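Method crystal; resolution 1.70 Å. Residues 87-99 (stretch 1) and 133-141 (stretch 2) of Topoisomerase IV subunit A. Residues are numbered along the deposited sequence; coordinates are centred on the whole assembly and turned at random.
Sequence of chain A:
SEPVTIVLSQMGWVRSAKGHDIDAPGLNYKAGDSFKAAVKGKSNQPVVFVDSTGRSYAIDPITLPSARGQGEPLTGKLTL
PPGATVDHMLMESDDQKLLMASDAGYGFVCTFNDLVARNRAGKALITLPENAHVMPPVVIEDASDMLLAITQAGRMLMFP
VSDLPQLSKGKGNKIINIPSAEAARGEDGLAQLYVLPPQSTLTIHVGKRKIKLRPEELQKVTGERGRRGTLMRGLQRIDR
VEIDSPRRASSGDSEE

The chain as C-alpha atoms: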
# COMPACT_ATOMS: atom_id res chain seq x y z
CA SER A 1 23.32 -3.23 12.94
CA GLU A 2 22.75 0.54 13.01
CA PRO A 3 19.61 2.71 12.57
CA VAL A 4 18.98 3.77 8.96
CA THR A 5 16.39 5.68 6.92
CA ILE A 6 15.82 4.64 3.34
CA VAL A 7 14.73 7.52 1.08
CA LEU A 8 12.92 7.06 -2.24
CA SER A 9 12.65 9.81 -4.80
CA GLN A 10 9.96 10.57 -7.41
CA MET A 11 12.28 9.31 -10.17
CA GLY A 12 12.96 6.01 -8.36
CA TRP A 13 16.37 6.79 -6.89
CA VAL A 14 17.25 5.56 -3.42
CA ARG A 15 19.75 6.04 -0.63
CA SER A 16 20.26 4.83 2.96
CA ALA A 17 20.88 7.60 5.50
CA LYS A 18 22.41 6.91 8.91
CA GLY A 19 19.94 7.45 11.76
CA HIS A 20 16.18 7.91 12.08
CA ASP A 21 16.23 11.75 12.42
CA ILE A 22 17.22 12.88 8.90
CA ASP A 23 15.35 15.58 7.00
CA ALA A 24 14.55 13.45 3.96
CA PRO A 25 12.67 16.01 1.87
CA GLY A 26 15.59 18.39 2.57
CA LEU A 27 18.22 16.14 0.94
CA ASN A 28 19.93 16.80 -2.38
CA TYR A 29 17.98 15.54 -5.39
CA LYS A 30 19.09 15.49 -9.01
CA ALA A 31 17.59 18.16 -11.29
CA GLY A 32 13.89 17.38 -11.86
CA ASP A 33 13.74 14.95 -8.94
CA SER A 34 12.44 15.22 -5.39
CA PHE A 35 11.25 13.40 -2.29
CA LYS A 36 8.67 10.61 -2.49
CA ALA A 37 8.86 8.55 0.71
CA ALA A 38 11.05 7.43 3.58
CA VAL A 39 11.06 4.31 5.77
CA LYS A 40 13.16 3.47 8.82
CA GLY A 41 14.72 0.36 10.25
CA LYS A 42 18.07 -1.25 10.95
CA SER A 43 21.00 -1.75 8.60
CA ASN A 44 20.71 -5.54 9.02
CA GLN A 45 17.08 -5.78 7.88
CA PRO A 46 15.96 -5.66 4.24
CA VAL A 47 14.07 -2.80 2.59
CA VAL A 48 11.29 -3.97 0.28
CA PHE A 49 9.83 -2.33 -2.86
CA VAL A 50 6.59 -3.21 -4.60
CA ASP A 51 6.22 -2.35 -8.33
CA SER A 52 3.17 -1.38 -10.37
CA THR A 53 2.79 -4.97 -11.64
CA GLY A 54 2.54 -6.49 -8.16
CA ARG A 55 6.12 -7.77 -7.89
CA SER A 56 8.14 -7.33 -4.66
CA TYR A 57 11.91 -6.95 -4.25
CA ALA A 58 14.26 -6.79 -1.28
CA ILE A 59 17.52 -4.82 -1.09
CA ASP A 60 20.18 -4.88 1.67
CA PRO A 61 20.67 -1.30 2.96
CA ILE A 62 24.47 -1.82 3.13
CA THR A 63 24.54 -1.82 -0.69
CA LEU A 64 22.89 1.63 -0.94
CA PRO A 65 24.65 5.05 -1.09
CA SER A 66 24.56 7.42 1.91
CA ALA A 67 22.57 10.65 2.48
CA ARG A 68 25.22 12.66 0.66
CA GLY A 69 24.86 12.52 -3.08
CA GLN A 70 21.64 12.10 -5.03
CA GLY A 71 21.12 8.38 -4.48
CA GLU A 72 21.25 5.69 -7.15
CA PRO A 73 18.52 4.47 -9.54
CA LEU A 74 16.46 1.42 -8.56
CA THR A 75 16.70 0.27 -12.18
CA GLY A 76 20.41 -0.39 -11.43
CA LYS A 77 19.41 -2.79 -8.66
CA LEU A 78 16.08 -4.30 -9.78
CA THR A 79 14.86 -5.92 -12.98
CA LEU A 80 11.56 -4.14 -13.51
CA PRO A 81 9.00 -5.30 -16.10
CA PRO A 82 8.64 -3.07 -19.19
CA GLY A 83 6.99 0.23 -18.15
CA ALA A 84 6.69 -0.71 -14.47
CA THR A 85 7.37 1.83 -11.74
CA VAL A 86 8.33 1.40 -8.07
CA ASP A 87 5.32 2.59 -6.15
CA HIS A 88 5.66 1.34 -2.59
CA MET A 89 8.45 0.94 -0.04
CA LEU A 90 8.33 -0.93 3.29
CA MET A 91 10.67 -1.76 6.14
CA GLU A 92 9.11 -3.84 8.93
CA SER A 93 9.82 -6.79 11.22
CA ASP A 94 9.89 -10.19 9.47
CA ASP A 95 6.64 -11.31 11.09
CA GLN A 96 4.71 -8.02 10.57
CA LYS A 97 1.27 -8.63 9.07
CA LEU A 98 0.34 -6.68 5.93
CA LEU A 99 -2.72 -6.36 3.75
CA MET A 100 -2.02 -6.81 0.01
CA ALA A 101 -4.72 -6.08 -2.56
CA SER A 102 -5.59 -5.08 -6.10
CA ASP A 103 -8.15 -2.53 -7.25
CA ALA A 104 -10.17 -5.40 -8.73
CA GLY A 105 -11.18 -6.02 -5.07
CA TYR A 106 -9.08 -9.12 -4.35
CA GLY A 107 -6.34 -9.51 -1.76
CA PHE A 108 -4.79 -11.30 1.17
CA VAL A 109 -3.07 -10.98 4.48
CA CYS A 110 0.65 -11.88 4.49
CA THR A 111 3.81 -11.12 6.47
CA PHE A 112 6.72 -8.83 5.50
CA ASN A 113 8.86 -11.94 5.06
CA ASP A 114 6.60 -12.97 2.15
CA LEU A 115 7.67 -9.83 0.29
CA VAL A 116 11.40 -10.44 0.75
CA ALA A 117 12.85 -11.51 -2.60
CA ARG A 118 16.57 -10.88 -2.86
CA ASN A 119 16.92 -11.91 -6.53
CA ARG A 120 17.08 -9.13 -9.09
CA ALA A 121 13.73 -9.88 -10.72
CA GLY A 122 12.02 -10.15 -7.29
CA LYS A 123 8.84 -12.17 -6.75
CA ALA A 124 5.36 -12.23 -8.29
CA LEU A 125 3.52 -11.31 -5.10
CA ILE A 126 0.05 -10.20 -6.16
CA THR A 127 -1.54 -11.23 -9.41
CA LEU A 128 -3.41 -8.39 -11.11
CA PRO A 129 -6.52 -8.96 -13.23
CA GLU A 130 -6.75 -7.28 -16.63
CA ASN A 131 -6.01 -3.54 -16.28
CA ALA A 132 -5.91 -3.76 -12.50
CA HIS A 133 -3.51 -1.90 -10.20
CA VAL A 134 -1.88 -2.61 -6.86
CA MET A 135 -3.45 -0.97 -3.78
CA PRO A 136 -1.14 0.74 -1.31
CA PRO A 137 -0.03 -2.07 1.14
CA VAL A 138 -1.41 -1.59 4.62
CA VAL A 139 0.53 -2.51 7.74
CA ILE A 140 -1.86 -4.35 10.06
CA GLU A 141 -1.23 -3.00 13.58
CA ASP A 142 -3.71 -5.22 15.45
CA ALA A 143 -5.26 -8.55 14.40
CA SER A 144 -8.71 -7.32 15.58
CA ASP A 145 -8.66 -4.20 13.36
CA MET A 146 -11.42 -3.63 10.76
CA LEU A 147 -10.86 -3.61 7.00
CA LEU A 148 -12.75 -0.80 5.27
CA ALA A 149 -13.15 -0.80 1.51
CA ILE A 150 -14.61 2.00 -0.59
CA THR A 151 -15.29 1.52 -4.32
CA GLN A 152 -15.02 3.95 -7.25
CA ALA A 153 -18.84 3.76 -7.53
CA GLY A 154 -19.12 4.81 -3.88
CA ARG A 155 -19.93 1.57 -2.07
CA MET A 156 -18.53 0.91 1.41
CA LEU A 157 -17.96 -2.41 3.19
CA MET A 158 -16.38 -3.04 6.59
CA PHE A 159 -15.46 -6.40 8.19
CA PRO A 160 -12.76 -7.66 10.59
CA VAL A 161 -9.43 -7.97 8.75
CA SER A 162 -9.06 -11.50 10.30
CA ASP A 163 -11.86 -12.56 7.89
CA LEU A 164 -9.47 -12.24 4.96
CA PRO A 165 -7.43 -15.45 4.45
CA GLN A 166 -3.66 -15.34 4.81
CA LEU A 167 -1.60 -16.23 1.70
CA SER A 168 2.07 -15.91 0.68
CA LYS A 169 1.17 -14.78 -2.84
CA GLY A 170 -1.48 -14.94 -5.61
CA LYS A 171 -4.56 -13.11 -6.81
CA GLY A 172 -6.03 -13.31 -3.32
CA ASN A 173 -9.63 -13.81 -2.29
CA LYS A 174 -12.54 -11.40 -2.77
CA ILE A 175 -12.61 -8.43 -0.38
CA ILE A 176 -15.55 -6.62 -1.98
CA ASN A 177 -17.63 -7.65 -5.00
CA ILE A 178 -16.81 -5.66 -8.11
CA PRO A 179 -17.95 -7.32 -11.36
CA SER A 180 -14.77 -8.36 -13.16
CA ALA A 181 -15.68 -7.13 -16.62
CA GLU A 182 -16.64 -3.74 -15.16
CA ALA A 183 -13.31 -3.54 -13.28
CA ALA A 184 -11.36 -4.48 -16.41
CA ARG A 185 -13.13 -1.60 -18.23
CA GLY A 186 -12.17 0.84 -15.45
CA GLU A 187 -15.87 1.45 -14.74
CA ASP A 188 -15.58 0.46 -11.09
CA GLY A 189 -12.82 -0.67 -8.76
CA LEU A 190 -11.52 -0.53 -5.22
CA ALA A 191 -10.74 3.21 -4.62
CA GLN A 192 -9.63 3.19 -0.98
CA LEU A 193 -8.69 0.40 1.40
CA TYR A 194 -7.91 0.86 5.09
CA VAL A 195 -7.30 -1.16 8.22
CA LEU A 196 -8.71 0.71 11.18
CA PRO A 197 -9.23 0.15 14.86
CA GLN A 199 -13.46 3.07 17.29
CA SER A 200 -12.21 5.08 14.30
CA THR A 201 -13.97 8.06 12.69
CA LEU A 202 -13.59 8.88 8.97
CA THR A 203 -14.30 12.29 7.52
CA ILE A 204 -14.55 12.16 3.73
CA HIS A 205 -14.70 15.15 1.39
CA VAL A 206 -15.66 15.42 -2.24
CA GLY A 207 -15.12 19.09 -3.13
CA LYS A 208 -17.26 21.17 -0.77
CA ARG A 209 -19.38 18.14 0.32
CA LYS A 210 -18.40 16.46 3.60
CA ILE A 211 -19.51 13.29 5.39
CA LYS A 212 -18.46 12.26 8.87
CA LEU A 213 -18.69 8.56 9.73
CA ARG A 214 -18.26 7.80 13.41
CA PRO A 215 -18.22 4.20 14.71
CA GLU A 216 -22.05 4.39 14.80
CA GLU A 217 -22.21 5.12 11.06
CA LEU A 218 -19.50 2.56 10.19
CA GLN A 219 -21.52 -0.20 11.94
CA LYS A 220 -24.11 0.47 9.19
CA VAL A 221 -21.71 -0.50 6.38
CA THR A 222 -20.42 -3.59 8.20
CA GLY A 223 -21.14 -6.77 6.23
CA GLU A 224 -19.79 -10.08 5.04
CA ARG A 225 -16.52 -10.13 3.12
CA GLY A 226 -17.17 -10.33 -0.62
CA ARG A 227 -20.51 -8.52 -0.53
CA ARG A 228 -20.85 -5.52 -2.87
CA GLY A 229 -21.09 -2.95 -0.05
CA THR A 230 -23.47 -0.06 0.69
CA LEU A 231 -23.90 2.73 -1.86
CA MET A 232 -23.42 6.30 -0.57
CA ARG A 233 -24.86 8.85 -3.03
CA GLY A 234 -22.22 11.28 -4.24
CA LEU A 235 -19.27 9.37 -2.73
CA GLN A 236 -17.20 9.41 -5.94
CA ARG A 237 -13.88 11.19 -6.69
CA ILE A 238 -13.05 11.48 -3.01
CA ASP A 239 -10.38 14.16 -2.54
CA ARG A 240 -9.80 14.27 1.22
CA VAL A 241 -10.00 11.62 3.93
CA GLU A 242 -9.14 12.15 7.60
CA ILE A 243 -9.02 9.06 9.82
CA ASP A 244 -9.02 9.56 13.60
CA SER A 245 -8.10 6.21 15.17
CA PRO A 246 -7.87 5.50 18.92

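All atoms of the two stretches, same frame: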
# COMPACT_ATOMS: atom_id res chain seq x y z
N ASP A 87 6.36 1.76 -6.72
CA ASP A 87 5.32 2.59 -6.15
C ASP A 87 5.27 2.59 -4.63
O ASP A 87 4.73 3.52 -4.02
CB ASP A 87 3.95 2.16 -6.71
CG ASP A 87 3.84 2.41 -8.20
OD1 ASP A 87 4.69 3.14 -8.77
OD2 ASP A 87 2.91 1.85 -8.82
N HIS A 88 5.81 1.53 -4.02
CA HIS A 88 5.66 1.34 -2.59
C HIS A 88 6.95 0.82 -1.98
O HIS A 88 7.65 0.00 -2.60
CB HIS A 88 4.50 0.38 -2.25
CG HIS A 88 3.27 0.59 -3.08
ND1 HIS A 88 2.38 1.61 -2.84
CD2 HIS A 88 2.79 -0.09 -4.14
CE1 HIS A 88 1.41 1.56 -3.73
NE2 HIS A 88 1.63 0.53 -4.53
N MET A 89 7.25 1.30 -0.77
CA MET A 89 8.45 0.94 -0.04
C MET A 89 8.10 0.61 1.41
O MET A 89 7.32 1.35 2.05
CB MET A 89 9.44 2.12 -0.07
CG MET A 89 10.73 1.88 0.66
SD MET A 89 12.01 3.17 0.43
CE MET A 89 11.19 4.65 1.06
N LEU A 90 8.64 -0.48 1.93
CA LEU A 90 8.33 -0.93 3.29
C LEU A 90 9.59 -1.40 4.00
O LEU A 90 10.49 -2.00 3.38
CB LEU A 90 7.36 -2.11 3.27
CG LEU A 90 5.94 -1.78 2.82
CD1 LEU A 90 5.78 -1.88 1.31
CD2 LEU A 90 4.98 -2.71 3.53
N MET A 91 9.63 -1.21 5.31
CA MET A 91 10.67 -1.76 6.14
C MET A 91 10.02 -2.07 7.48
O MET A 91 9.65 -1.16 8.21
CB MET A 91 11.81 -0.74 6.29
CG MET A 91 13.12 -1.30 6.67
SD MET A 91 14.46 -0.12 6.36
CE MET A 91 15.89 -1.15 6.61
N GLU A 92 9.85 -3.36 7.76
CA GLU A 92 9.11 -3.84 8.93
C GLU A 92 9.78 -5.09 9.49
O GLU A 92 10.71 -5.64 8.88
CB GLU A 92 7.65 -4.20 8.54
CG GLU A 92 6.86 -3.06 7.83
CD GLU A 92 6.48 -1.89 8.76
OE1 GLU A 92 6.36 -2.09 9.99
OE2 GLU A 92 6.29 -0.73 8.29
N SER A 93 9.30 -5.56 10.64
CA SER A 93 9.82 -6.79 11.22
C SER A 93 9.39 -7.96 10.32
O SER A 93 8.38 -7.86 9.61
CB SER A 93 9.31 -6.97 12.65
OG SER A 93 7.90 -7.14 12.63
N ASP A 94 10.15 -9.05 10.36
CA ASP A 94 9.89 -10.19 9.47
C ASP A 94 8.45 -10.69 9.59
O ASP A 94 7.83 -11.10 8.60
CB ASP A 94 10.80 -11.37 9.80
CG ASP A 94 12.21 -11.19 9.30
OD1 ASP A 94 12.47 -10.31 8.45
OD2 ASP A 94 13.09 -11.97 9.76
N ASP A 95 7.94 -10.70 10.81
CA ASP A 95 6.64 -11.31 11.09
C ASP A 95 5.47 -10.33 10.97
O ASP A 95 4.33 -10.74 11.20
CB ASP A 95 6.64 -11.93 12.51
CG ASP A 95 6.82 -10.89 13.63
OD1 ASP A 95 7.10 -9.71 13.36
OD2 ASP A 95 6.69 -11.27 14.83
N GLN A 96 5.74 -9.07 10.60
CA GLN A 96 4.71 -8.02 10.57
C GLN A 96 3.62 -8.37 9.56
O GLN A 96 3.90 -8.59 8.39
CB GLN A 96 5.32 -6.64 10.19
CG GLN A 96 4.29 -5.52 10.08
CD GLN A 96 3.62 -5.23 11.39
OE1 GLN A 96 4.29 -4.95 12.39
NE2 GLN A 96 2.29 -5.33 11.41
N LYS A 97 2.37 -8.40 10.01
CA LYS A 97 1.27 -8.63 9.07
C LYS A 97 0.96 -7.43 8.19
O LYS A 97 1.00 -6.29 8.66
CB LYS A 97 0.01 -9.06 9.83
CG LYS A 97 0.14 -10.42 10.54
CD LYS A 97 -0.18 -11.57 9.60
CE LYS A 97 0.09 -12.94 10.22
NZ LYS A 97 -0.91 -13.31 11.27
N LEU A 98 0.62 -7.71 6.93
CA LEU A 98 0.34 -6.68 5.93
C LEU A 98 -0.89 -7.08 5.16
O LEU A 98 -1.18 -8.28 5.02
CB LEU A 98 1.48 -6.60 4.91
CG LEU A 98 2.91 -6.45 5.43
CD1 LEU A 98 3.89 -6.59 4.28
CD2 LEU A 98 3.03 -5.07 6.08
N LEU A 99 -1.62 -6.09 4.66
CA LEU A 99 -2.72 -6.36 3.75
C LEU A 99 -2.29 -6.01 2.33
O LEU A 99 -1.97 -4.84 2.05
CB LEU A 99 -3.95 -5.53 4.15
CG LEU A 99 -5.15 -5.45 3.20
CD1 LEU A 99 -5.73 -6.85 2.99
CD2 LEU A 99 -6.22 -4.51 3.77
N HIS A 133 -4.67 -2.54 -10.83
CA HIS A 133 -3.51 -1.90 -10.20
C HIS A 133 -3.37 -2.38 -8.78
O HIS A 133 -4.35 -2.83 -8.17
CB HIS A 133 -3.69 -0.39 -10.21
CG HIS A 133 -3.99 0.17 -11.56
ND1 HIS A 133 -5.27 0.27 -12.05
CD2 HIS A 133 -3.17 0.58 -12.56
CE1 HIS A 133 -5.23 0.74 -13.29
NE2 HIS A 133 -3.97 0.95 -13.62
N VAL A 134 -2.17 -2.23 -8.25
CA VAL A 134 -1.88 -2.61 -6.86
C VAL A 134 -2.42 -1.53 -5.91
O VAL A 134 -2.22 -0.33 -6.17
CB VAL A 134 -0.35 -2.75 -6.62
CG1 VAL A 134 -0.08 -3.16 -5.17
CG2 VAL A 134 0.30 -3.75 -7.58
N MET A 135 -3.06 -1.93 -4.80
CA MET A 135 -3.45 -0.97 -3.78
C MET A 135 -2.23 -0.65 -2.91
O MET A 135 -1.31 -1.45 -2.78
CB MET A 135 -4.54 -1.53 -2.86
CG MET A 135 -5.83 -1.90 -3.54
SD MET A 135 -6.62 -0.55 -4.43
CE MET A 135 -7.11 0.57 -3.09
N PRO A 136 -2.23 0.52 -2.26
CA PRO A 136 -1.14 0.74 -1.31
C PRO A 136 -1.16 -0.32 -0.19
O PRO A 136 -2.20 -0.48 0.44
CB PRO A 136 -1.50 2.11 -0.70
CG PRO A 136 -2.31 2.80 -1.78
CD PRO A 136 -3.16 1.66 -2.35
N PRO A 137 -0.05 -1.06 0.04
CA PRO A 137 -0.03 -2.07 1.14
C PRO A 137 -0.34 -1.42 2.46
O PRO A 137 0.05 -0.27 2.68
CB PRO A 137 1.44 -2.57 1.14
CG PRO A 137 1.86 -2.36 -0.30
CD PRO A 137 1.22 -1.05 -0.70
N VAL A 138 -1.05 -2.14 3.33
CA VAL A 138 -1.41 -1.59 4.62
C VAL A 138 -0.80 -2.45 5.69
O VAL A 138 -1.01 -3.67 5.71
CB VAL A 138 -2.92 -1.54 4.83
CG1 VAL A 138 -3.26 -0.85 6.19
CG2 VAL A 138 -3.59 -0.79 3.66
N VAL A 139 -0.04 -1.82 6.58
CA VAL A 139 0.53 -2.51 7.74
C VAL A 139 -0.60 -2.75 8.73
O VAL A 139 -1.33 -1.82 9.13
CB VAL A 139 1.68 -1.71 8.38
CG1 VAL A 139 2.14 -2.33 9.69
CG2 VAL A 139 2.84 -1.56 7.43
N ILE A 140 -0.77 -4.01 9.14
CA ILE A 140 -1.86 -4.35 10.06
C ILE A 140 -1.32 -4.28 11.49
O ILE A 140 -0.51 -5.12 11.89
CB ILE A 140 -2.43 -5.74 9.76
CG1 ILE A 140 -3.11 -5.78 8.38
CG2 ILE A 140 -3.41 -6.15 10.89
CD1 ILE A 140 -3.35 -7.22 7.87
N GLU A 141 -1.79 -3.28 12.25
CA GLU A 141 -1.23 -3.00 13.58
C GLU A 141 -1.77 -3.93 14.65
O GLU A 141 -1.02 -4.33 15.55
CB GLU A 141 -1.46 -1.53 13.99
CG GLU A 141 -0.69 -0.53 13.13
CD GLU A 141 0.83 -0.62 13.27
OE1 GLU A 141 1.34 -1.18 14.27
OE2 GLU A 141 1.52 -0.12 12.35
O HOH W 1 4.74 -0.45 11.98
O HOH W 2 -3.42 -3.09 0.23

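The two stretches meet as a short antiparallel ladder at one end and a proline-histidine contact at the other. Leu 98 and Val 139 form a non-hydrogen-bonded pair, their CA atoms 4.5 Å apart; Leu 99 and Val 138, next along, form a hydrogen-bonded pair with CA atoms 5.0 Å apart. In the latter, Leu 99 N donates to Val 138 O at 2.7 Å, and Val 138 N donates back to Leu 99 O at 3.1 Å. A third backbone bond runs from Ile 140 N to Lys 97 O at 2.9 Å. All three are nearly straight, with angles at hydrogen of 164° to 167°.

The acceptors in this ladder do further work. Val 138 O also lies 3.3 Å from Leu 98 CA, a CA-H...O contact typical of antiparallel strands. Leu 99 O receives the Val 138 amide and approaches Pro 137 CA at 3.5 Å; a water lies 2.9 Å from Leu 99 O and 2.9 Å from Pro 136 O, placed between the two carbonyls. Prolines have no amide hydrogen to give, so the backbone of Pro 136 and Pro 137 can take part only through carbonyls and carbon-bound hydrogens.

Lys 97 O has a second donor, Gln 96 NE2, at 3.2 Å and 170°. Glutamine suits this edge because a side-chain amide can donate to a carbonyl, as NE2 does to Lys 97 O; Gln 96 NE2 lies 2.8 Å from Ile 140 O. Gln 96 closes a type I turn beginning at Ser 93: Gln 96 N donates to Ser 93 O at 3.1 Å, while Ser 93 OG donates to Asp 95 OD1 at 2.8 Å.

Branched aliphatic side chains suit the strand pairing, filling space without needing polar partners. Leu 98 and Val 139 share one face of the sheet, with CD2 of Leu 98 3.8 Å from CG2 of Val 139. Leu 99 and Val 138 share the other, their CB atoms 4.2 Å apart, and Ile 140 CD1 reaches within 4.1 Å of Leu 99 CB.

Farther along, Pro 137 points its CD at one face of the His 88 ring. Pro 137 CD sits 3.7 Å from the centroid of the His 88 imidazole, 18° off the normal, a CH-pi contact in which the C-H group beside the proline nitrogen meets the ring's electron cloud. Leu 90 CD1 adds an apolar contact at 4.3 Å to Pro 137 CG.

At the solvent side, one water bridges two carboxylates, donating to Glu 92 OE1 at 3.0 Å and Glu 141 OE2 at 3.3 Å, linking like charges that have no direct contact.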